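Local coordinates for protein fatty acid synthase 1, isoform A (Drosophila melanogaster, PDB 6FN6) that probably carries out the dehydration, enoyl reduction and ketoreduction steps of long-chain saturated fatty acid synthesis on acyl carrier protein-bound intermediates, at residues D364-Q372 and D387-S397; E709-V720 and G780-L788. One frame throughout, in Å; residues are numbered along the deposited sequence.

Interaction 1: D364-Q372 and D387-S397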
loop_
_atom_site.group_PDB
_atom_site.type_symbol
_atom_site.label_atom_id
_atom_site.label_comp_id
_atom_site.label_asym_id
_atom_site.label_seq_id
_atom_site.Cartn_x
_atom_site.Cartn_y
_atom_site.Cartn_z
ATOM N N ASP A 364 -38.573 -57.153 -45.020
ATOM C CA ASP A 364 -37.904 -58.432 -45.222
ATOM C C ASP A 364 -37.342 -58.471 -46.638
ATOM O O ASP A 364 -38.091 -58.515 -47.613
ATOM C CB ASP A 364 -38.876 -59.592 -44.988
ATOM C CG ASP A 364 -38.188 -60.943 -44.976
ATOM O OD1 ASP A 364 -36.940 -60.978 -44.998
ATOM O OD2 ASP A 364 -38.896 -61.971 -44.940
ATOM N N VAL A 365 -36.017 -58.459 -46.745
ATOM C CA VAL A 365 -35.347 -58.325 -48.034
ATOM C C VAL A 365 -35.735 -59.447 -48.995
ATOM O O VAL A 365 -35.575 -59.310 -50.209
ATOM C CB VAL A 365 -33.814 -58.271 -47.842
ATOM C CG1 VAL A 365 -33.290 -59.585 -47.273
ATOM C CG2 VAL A 365 -33.116 -57.939 -49.156
ATOM N N LEU A 366 -36.247 -60.551 -48.463
ATOM C CA LEU A 366 -36.689 -61.652 -49.308
ATOM C C LEU A 366 -38.092 -61.362 -49.846
ATOM O O LEU A 366 -38.981 -60.959 -49.096
ATOM C CB LEU A 366 -36.666 -62.983 -48.543
ATOM C CG LEU A 366 -35.282 -63.538 -48.168
ATOM C CD1 LEU A 366 -34.736 -62.875 -46.913
ATOM C CD2 LEU A 366 -35.320 -65.049 -47.999
ATOM N N LYS A 367 -38.273 -61.565 -51.151
ATOM C CA LYS A 367 -39.557 -61.357 -51.841
ATOM C C LYS A 367 -40.009 -59.907 -52.063
ATOM O O LYS A 367 -40.975 -59.694 -52.795
ATOM C CB LYS A 367 -40.690 -62.119 -51.139
ATOM C CG LYS A 367 -41.060 -63.422 -51.847
ATOM C CD LYS A 367 -42.551 -63.450 -52.174
ATOM C CE LYS A 367 -42.879 -64.503 -53.223
ATOM N NZ LYS A 367 -44.325 -64.503 -53.569
ATOM N N GLU A 368 -39.362 -58.913 -51.459
ATOM C CA GLU A 368 -39.817 -57.539 -51.675
ATOM C C GLU A 368 -38.658 -56.540 -51.654
ATOM O O GLU A 368 -37.624 -56.795 -51.037
ATOM C CB GLU A 368 -40.857 -57.140 -50.617
ATOM C CG GLU A 368 -40.283 -56.872 -49.232
ATOM C CD GLU A 368 -41.357 -56.586 -48.196
ATOM O OE1 GLU A 368 -42.541 -56.482 -48.578
ATOM O OE2 GLU A 368 -41.015 -56.455 -47.001
ATOM N N PRO A 369 -38.838 -55.394 -52.339
ATOM C CA PRO A 369 -37.850 -54.309 -52.366
ATOM C C PRO A 369 -37.756 -53.527 -51.062
ATOM O O PRO A 369 -38.783 -53.181 -50.477
ATOM C CB PRO A 369 -38.353 -53.411 -53.497
ATOM C CG PRO A 369 -39.815 -53.628 -53.521
ATOM C CD PRO A 369 -40.022 -55.067 -53.157
ATOM N N VAL A 370 -36.535 -53.252 -50.618
ATOM C CA VAL A 370 -36.327 -52.561 -49.353
ATOM C C VAL A 370 -36.704 -51.086 -49.493
ATOM O O VAL A 370 -37.280 -50.497 -48.579
ATOM C CB VAL A 370 -34.869 -52.722 -48.869
ATOM C CG1 VAL A 370 -34.554 -54.191 -48.627
ATOM C CG2 VAL A 370 -33.886 -52.127 -49.876
ATOM N N GLU A 371 -36.377 -50.495 -50.639
ATOM C CA GLU A 371 -36.690 -49.094 -50.901
ATOM C C GLU A 371 -36.572 -48.794 -52.393
ATOM O O GLU A 371 -35.961 -49.559 -53.132
ATOM C CB GLU A 371 -35.779 -48.171 -50.093
ATOM C CG GLU A 371 -36.233 -46.719 -50.104
ATOM C CD GLU A 371 -36.012 -46.017 -48.783
ATOM O OE1 GLU A 371 -35.207 -46.509 -47.966
ATOM O OE2 GLU A 371 -36.651 -44.967 -48.558
ATOM N N GLN A 372 -37.158 -47.682 -52.829
ATOM C CA GLN A 372 -37.169 -47.327 -54.246
ATOM C C GLN A 372 -36.150 -46.237 -54.592
ATOM O O GLN A 372 -35.926 -45.303 -53.822
ATOM C CB GLN A 372 -38.576 -46.886 -54.670
ATOM C CG GLN A 372 -39.188 -45.777 -53.826
ATOM C CD GLN A 372 -40.556 -45.358 -54.334
ATOM O OE1 GLN A 372 -41.316 -46.178 -54.848
ATOM N NE2 GLN A 372 -40.875 -44.076 -54.191
ATOM N N ASP A 387 -30.114 -68.490 -52.000
ATOM C CA ASP A 387 -31.153 -67.952 -52.870
ATOM C C ASP A 387 -30.753 -66.576 -53.393
ATOM O O ASP A 387 -30.060 -65.817 -52.714
ATOM C CB ASP A 387 -32.492 -67.874 -52.130
ATOM C CG ASP A 387 -32.413 -67.057 -50.851
ATOM O OD1 ASP A 387 -31.825 -65.953 -50.870
ATOM O OD2 ASP A 387 -32.942 -67.521 -49.819
ATOM N N THR A 388 -31.185 -66.265 -54.610
ATOM C CA THR A 388 -30.820 -65.014 -55.263
ATOM C C THR A 388 -31.810 -63.903 -54.918
ATOM O O THR A 388 -31.652 -62.762 -55.350
ATOM C CB THR A 388 -30.773 -65.171 -56.796
ATOM O OG1 THR A 388 -32.101 -65.366 -57.297
ATOM C CG2 THR A 388 -29.910 -66.359 -57.190
ATOM N N LYS A 389 -32.830 -64.244 -54.139
ATOM C CA LYS A 389 -33.906 -63.309 -53.833
ATOM C C LYS A 389 -33.382 -62.052 -53.140
ATOM O O LYS A 389 -33.876 -60.951 -53.384
ATOM C CB LYS A 389 -34.967 -64.002 -52.976
ATOM C CG LYS A 389 -35.889 -64.902 -53.791
ATOM C CD LYS A 389 -36.707 -65.840 -52.919
ATOM C CE LYS A 389 -37.628 -66.702 -53.770
ATOM N NZ LYS A 389 -38.364 -67.717 -52.968
ATOM N N THR A 390 -32.384 -62.216 -52.275
ATOM C CA THR A 390 -31.766 -61.079 -51.602
ATOM C C THR A 390 -31.176 -60.127 -52.640
ATOM O O THR A 390 -31.388 -58.916 -52.583
ATOM C CB THR A 390 -30.664 -61.528 -50.620
ATOM O OG1 THR A 390 -31.207 -62.460 -49.677
ATOM C CG2 THR A 390 -30.089 -60.337 -49.867
ATOM N N LEU A 391 -30.434 -60.690 -53.588
ATOM C CA LEU A 391 -29.841 -59.910 -54.669
ATOM C C LEU A 391 -30.908 -59.248 -55.534
ATOM O O LEU A 391 -30.820 -58.059 -55.838
ATOM C CB LEU A 391 -28.952 -60.803 -55.537
ATOM C CG LEU A 391 -28.356 -60.169 -56.796
ATOM C CD1 LEU A 391 -27.457 -59.001 -56.441
ATOM C CD2 LEU A 391 -27.594 -61.208 -57.607
ATOM N N GLU A 392 -31.911 -60.029 -55.928
ATOM C CA GLU A 392 -32.963 -59.547 -56.819
ATOM C C GLU A 392 -33.613 -58.266 -56.305
ATOM O O GLU A 392 -33.735 -57.286 -57.041
ATOM C CB GLU A 392 -34.031 -60.627 -57.008
ATOM C CG GLU A 392 -33.805 -61.507 -58.226
ATOM C CD GLU A 392 -34.794 -62.650 -58.313
ATOM O OE1 GLU A 392 -35.859 -62.567 -57.666
ATOM O OE2 GLU A 392 -34.513 -63.628 -59.036
ATOM N N ASN A 393 -34.020 -58.275 -55.041
ATOM C CA ASN A 393 -34.741 -57.142 -54.471
ATOM C C ASN A 393 -33.799 -55.977 -54.204
ATOM O O ASN A 393 -34.235 -54.833 -54.093
ATOM C CB ASN A 393 -35.456 -57.558 -53.187
ATOM C CG ASN A 393 -36.599 -58.520 -53.448
ATOM O OD1 ASN A 393 -37.412 -58.304 -54.347
ATOM N ND2 ASN A 393 -36.664 -59.590 -52.666
ATOM N N SER A 394 -32.507 -56.268 -54.113
ATOM C CA SER A 394 -31.506 -55.218 -53.988
ATOM C C SER A 394 -31.388 -54.482 -55.319
ATOM O O SER A 394 -31.207 -53.266 -55.355
ATOM C CB SER A 394 -30.152 -55.799 -53.574
ATOM O OG SER A 394 -30.243 -56.489 -52.341
ATOM N N ILE A 395 -31.506 -55.231 -56.411
ATOM C CA ILE A 395 -31.418 -54.666 -57.751
ATOM C C ILE A 395 -32.654 -53.820 -58.038
ATOM O O ILE A 395 -32.569 -52.779 -58.690
ATOM C CB ILE A 395 -31.254 -55.779 -58.803
ATOM C CG1 ILE A 395 -29.923 -56.508 -58.598
ATOM C CG2 ILE A 395 -31.338 -55.206 -60.220
ATOM C CD1 ILE A 395 -29.821 -57.822 -59.343
ATOM N N ALA A 396 -33.804 -54.280 -57.559
ATOM C CA ALA A 396 -35.059 -53.561 -57.743
ATOM C C ALA A 396 -35.108 -52.291 -56.899
ATOM O O ALA A 396 -35.958 -51.428 -57.117
ATOM C CB ALA A 396 -36.235 -54.463 -57.407
ATOM N N SER A 397 -34.200 -52.179 -55.935
ATOM C CA SER A 397 -34.229 -51.067 -54.991
ATOM C C SER A 397 -33.425 -49.859 -55.468
ATOM O O SER A 397 -33.660 -48.739 -55.016
ATOM C CB SER A 397 -33.707 -51.520 -53.628
ATOM O OG SER A 397 -34.438 -52.635 -53.149
#
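Asp387 lays its carboxylate across the end of Leu366 at about a right angle, OD2 standing 3.9 Å from Leu366 CD2. This is a van der Waals touch that closes one end of the contact, just ahead of helix 389-395. On the first turn of that helix Lys389 faces the loop chiefly with its backbone and CB; the ammonium groups of Lys389 and Lys367 stay 6.8 Å apart, NZ to NZ. Thr390 follows with its methyl group: CG2 meets Val365 CG2 at 3.9 Å, the two branches crossing obliquely. In both residues CG2 is anti to the backbone N, which places methyl against methyl. The carbonyl of Thr390 is used within the helix, where Ser394 N and Ser394 OG approach it from opposite faces.

Asn393 carries the main polar link. Its CG lies beside its own backbone N (chi1 -68°), which directs the amide into the bend at 365-368, and ND2 donates to Val365 O over 2.7 Å. The bond is moderately bent, 143° at the hydrogen, and the donor is tilted out of the carbonyl plane. Farther along, Ser397 OG accepts from Val370 N; the 3.3 Å separation marks a weak bond. Val370 CG2 packs against Ser397 OG and CB, and Val370 also touches Val307 and Leu309 of strand 303-309. Glu371 spends its carboxylate elsewhere, OE2 forming salt bridges with Arg359 and Lys305.

The chemistry implies a loop held mainly through its main chain: one bent amide bond and one weak bond to a hydroxyl fix peptide groups, and a small apolar patch fills in beside them. No salt bridge joins the two segments, so direct charge pairing probably adds little.

Interaction 2: E709-V720 and G780-L788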
loop_
_atom_site.group_PDB
_atom_site.type_symbol
_atom_site.label_atom_id
_atom_site.label_comp_id
_atom_site.label_asym_id
_atom_site.label_seq_id
_atom_site.Cartn_x
_atom_site.Cartn_y
_atom_site.Cartn_z
ATOM N N GLU A 709 19.187 -13.099 13.842
ATOM C CA GLU A 709 17.950 -12.432 13.454
ATOM C C GLU A 709 16.801 -13.428 13.369
ATOM O O GLU A 709 17.020 -14.641 13.348
ATOM C CB GLU A 709 18.116 -11.719 12.109
ATOM C CG GLU A 709 19.027 -10.505 12.155
ATOM C CD GLU A 709 19.001 -9.701 10.866
ATOM O OE1 GLU A 709 18.972 -10.314 9.778
ATOM O OE2 GLU A 709 19.012 -8.454 10.940
ATOM N N LYS A 710 15.578 -12.904 13.335
ATOM C CA LYS A 710 14.382 -13.726 13.195
ATOM C C LYS A 710 13.817 -13.590 11.784
ATOM O O LYS A 710 13.636 -12.476 11.292
ATOM C CB LYS A 710 13.319 -13.323 14.221
ATOM C CG LYS A 710 13.787 -13.330 15.669
ATOM C CD LYS A 710 12.733 -12.713 16.580
ATOM C CE LYS A 710 13.156 -12.740 18.038
ATOM N NZ LYS A 710 12.200 -11.993 18.901
ATOM N N ILE A 711 13.540 -14.714 11.132
ATOM C CA ILE A 711 12.969 -14.675 9.788
ATOM C C ILE A 711 11.713 -15.536 9.694
ATOM O O ILE A 711 11.667 -16.654 10.209
ATOM C CB ILE A 711 14.000 -15.116 8.733
ATOM C CG1 ILE A 711 13.434 -14.905 7.326
ATOM C CG2 ILE A 711 14.371 -16.584 8.925
ATOM C CD1 ILE A 711 14.483 -14.925 6.230
ATOM N N LEU A 712 10.708 -15.007 9.005
ATOM C CA LEU A 712 9.469 -15.733 8.757
ATOM C C LEU A 712 9.471 -16.274 7.337
ATOM O O LEU A 712 9.346 -15.512 6.378
ATOM C CB LEU A 712 8.254 -14.827 8.977
ATOM C CG LEU A 712 6.889 -15.428 8.622
ATOM C CD1 LEU A 712 6.603 -16.665 9.459
ATOM C CD2 LEU A 712 5.784 -14.397 8.793
ATOM N N ILE A 713 9.627 -17.589 7.213
ATOM C CA ILE A 713 9.621 -18.253 5.913
ATOM C C ILE A 713 8.266 -18.906 5.678
ATOM O O ILE A 713 7.964 -19.950 6.260
ATOM C CB ILE A 713 10.734 -19.317 5.798
ATOM C CG1 ILE A 713 12.067 -18.795 6.344
ATOM C CG2 ILE A 713 10.872 -19.783 4.358
ATOM C CD1 ILE A 713 12.684 -17.693 5.530
ATOM N N HIS A 714 7.449 -18.295 4.830
ATOM C CA HIS A 714 6.162 -18.877 4.477
ATOM C C HIS A 714 6.361 -20.069 3.545
ATOM O O HIS A 714 7.400 -20.193 2.895
ATOM C CB HIS A 714 5.260 -17.835 3.815
ATOM C CG HIS A 714 4.544 -16.948 4.786
ATOM N ND1 HIS A 714 4.022 -17.414 5.974
ATOM C CD2 HIS A 714 4.259 -15.626 4.744
ATOM C CE1 HIS A 714 3.448 -16.417 6.621
ATOM N NE2 HIS A 714 3.578 -15.320 5.896
ATOM N N ALA A 715 5.368 -20.954 3.505
ATOM C CA ALA A 715 5.421 -22.148 2.667
ATOM C C ALA A 715 6.680 -22.951 2.962
ATOM O O ALA A 715 7.464 -23.248 2.062
ATOM C CB ALA A 715 5.366 -21.767 1.193
ATOM N N GLY A 716 6.858 -23.307 4.229
ATOM C CA GLY A 716 8.060 -23.986 4.671
ATOM C C GLY A 716 8.410 -25.235 3.888
ATOM O O GLY A 716 9.541 -25.390 3.429
ATOM N N SER A 717 7.436 -26.125 3.722
ATOM C CA SER A 717 7.680 -27.407 3.067
ATOM C C SER A 717 7.510 -27.322 1.555
ATOM O O SER A 717 7.119 -28.292 0.908
ATOM C CB SER A 717 6.744 -28.473 3.636
ATOM O OG SER A 717 5.456 -28.391 3.051
ATOM N N GLY A 718 7.840 -26.164 0.996
ATOM C CA GLY A 718 7.830 -25.971 -0.441
ATOM C C GLY A 718 9.247 -25.925 -0.972
ATOM O O GLY A 718 10.204 -25.962 -0.200
ATOM N N GLY A 719 9.386 -25.856 -2.290
ATOM C CA GLY A 719 10.696 -25.800 -2.907
ATOM C C GLY A 719 11.546 -24.669 -2.360
ATOM O O GLY A 719 12.657 -24.884 -1.877
ATOM N N VAL A 720 11.012 -23.454 -2.436
ATOM C CA VAL A 720 11.726 -22.266 -1.988
ATOM C C VAL A 720 11.830 -22.255 -0.466
ATOM O O VAL A 720 12.850 -21.850 0.087
ATOM C CB VAL A 720 11.043 -20.983 -2.502
ATOM C CG1 VAL A 720 11.846 -19.753 -2.117
ATOM C CG2 VAL A 720 10.862 -21.044 -4.010
ATOM N N GLY A 780 8.158 -8.859 16.652
ATOM C CA GLY A 780 8.116 -9.221 15.248
ATOM C C GLY A 780 9.397 -9.881 14.776
ATOM O O GLY A 780 10.207 -10.325 15.590
ATOM N N VAL A 781 9.580 -9.948 13.460
ATOM C CA VAL A 781 10.774 -10.550 12.879
ATOM C C VAL A 781 11.528 -9.528 12.032
ATOM O O VAL A 781 10.987 -8.480 11.686
ATOM C CB VAL A 781 10.415 -11.799 12.047
ATOM C CG1 VAL A 781 9.857 -12.889 12.949
ATOM C CG2 VAL A 781 9.419 -11.451 10.940
ATOM N N ASP A 782 12.777 -9.846 11.701
ATOM C CA ASP A 782 13.634 -8.940 10.937
ATOM C C ASP A 782 13.464 -9.097 9.431
ATOM O O ASP A 782 13.709 -8.157 8.675
ATOM C CB ASP A 782 15.100 -9.159 11.305
ATOM C CG ASP A 782 15.367 -8.941 12.776
ATOM O OD1 ASP A 782 15.293 -7.776 13.222
ATOM O OD2 ASP A 782 15.650 -9.931 13.483
ATOM N N LEU A 783 13.074 -10.289 8.992
ATOM C CA LEU A 783 12.833 -10.527 7.575
ATOM C C LEU A 783 11.605 -11.398 7.374
ATOM O O LEU A 783 11.287 -12.251 8.204
ATOM C CB LEU A 783 14.036 -11.198 6.908
ATOM C CG LEU A 783 15.426 -10.610 7.140
ATOM C CD1 LEU A 783 16.212 -11.504 8.084
ATOM C CD2 LEU A 783 16.164 -10.429 5.826
ATOM N N VAL A 784 10.926 -11.178 6.254
ATOM C CA VAL A 784 9.817 -12.023 5.845
ATOM C C VAL A 784 10.038 -12.428 4.396
ATOM O O VAL A 784 10.163 -11.575 3.516
ATOM C CB VAL A 784 8.462 -11.308 6.018
ATOM C CG1 VAL A 784 7.313 -12.213 5.583
ATOM C CG2 VAL A 784 8.277 -10.861 7.458
ATOM N N LEU A 785 10.100 -13.734 4.157
ATOM C CA LEU A 785 10.136 -14.262 2.800
ATOM C C LEU A 785 8.738 -14.742 2.448
ATOM O O LEU A 785 8.311 -15.808 2.891
ATOM C CB LEU A 785 11.148 -15.400 2.678
ATOM C CG LEU A 785 11.351 -15.971 1.272
ATOM C CD1 LEU A 785 11.943 -14.923 0.333
ATOM C CD2 LEU A 785 12.227 -17.213 1.320
ATOM N N ASN A 786 8.027 -13.948 1.653
ATOM C CA ASN A 786 6.604 -14.175 1.420
ATOM C C ASN A 786 6.282 -14.661 0.004
ATOM O O ASN A 786 6.770 -14.108 -0.985
ATOM C CB ASN A 786 5.828 -12.887 1.697
ATOM C CG ASN A 786 4.331 -13.079 1.603
ATOM O OD1 ASN A 786 3.786 -14.052 2.125
ATOM N ND2 ASN A 786 3.656 -12.154 0.933
ATOM N N SER A 787 5.454 -15.702 -0.073
ATOM C CA SER A 787 4.889 -16.166 -1.337
ATOM C C SER A 787 3.364 -16.236 -1.230
ATOM O O SER A 787 2.691 -16.718 -2.140
ATOM C CB SER A 787 5.456 -17.532 -1.729
ATOM O OG SER A 787 5.242 -18.490 -0.706
ATOM N N LEU A 788 2.831 -15.771 -0.103
ATOM C CA LEU A 788 1.388 -15.701 0.112
ATOM C C LEU A 788 0.862 -14.365 -0.406
ATOM O O LEU A 788 1.646 -13.472 -0.733
ATOM C CB LEU A 788 1.057 -15.874 1.599
ATOM C CG LEU A 788 0.896 -17.307 2.119
ATOM C CD1 LEU A 788 2.006 -18.226 1.623
ATOM C CD2 LEU A 788 0.855 -17.306 3.637
#
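Lys710 and Asp782 grip each other twice. The backbone N of Lys710 donates to Asp782 OD2 over 3.0 Å in a nearly straight bond to the anti lone pair of that carboxylate oxygen. In return Lys710 O accepts two hydrogens where segment 780-788 turns a corner, from Asp782 N at 2.8 Å and, in the carbonyl plane, from Leu783 N. Glu709 stacks its carboxylate on that of Asp782, the planes 13° apart; the close like charges are probably eased by Arg805, which forms a salt bridge with Glu709 OE1, an atom also bonded to Lys706 N.

Beyond the corner the ladder is regular and parallel. Leu712 N donates to Leu783 O, Leu712 O accepts from Leu785 N at 2.9 Å, and His714 N reaches Leu785 O at 3.3 Å. Ile711 and Ile713 turn their peptide groups the other way, to Thr734 and Phe736 of strand 734-739.

His714 is satisfied at both ring nitrogens, ND1 by Thr738 OG1 and NE2 by Ser796 OG. Leu788 CD2 sits over the ring's centre, 3.8 Å from the centroid, in a CH-pi contact, while Leu712 CG covers the opposite face toward the rim. Asn786 OD1 stands at the ring edge beside CD2 and takes Leu788 N from above its own carbonyl plane, closing an Asx turn; ND2 donates to Glu808. Replacing His714 by an alanine, which has no ring, is likely to leave the hydroxyls of Thr738 and Ser796 without their mate and open a gap under Leu788 CD2.

Strand 710-713, running into a glycine-rich turn and helix 719-731 beside parallel strand 781-786, is the Rossmann-type arrangement of the zinc-binding dehydrogenase family; Gly716 and Gly718 fit a GxGxxG pattern, consistent with the NADPH-binding part of the enoylreductase.

Interactions 1 and 2 belong to separate domains, flanking the middle of the chain from opposite sides; their own centres are 84 Å apart and their nearest atoms about 67 Å, so neither touches the other. Along the sequence they follow one another without interleaving. Both serve a sheet with a parallel core, by different means: 364-372 with 387-397 pins a connecting loop to a helix, in a strand order consistent with the pseudo-methyltransferase domain of animal fatty acid synthases, whereas 709-720 with 780-788 joins neighbouring central strands of the enoylreductase. Each lies away from the predicted dehydratase residues His24 and Asp175.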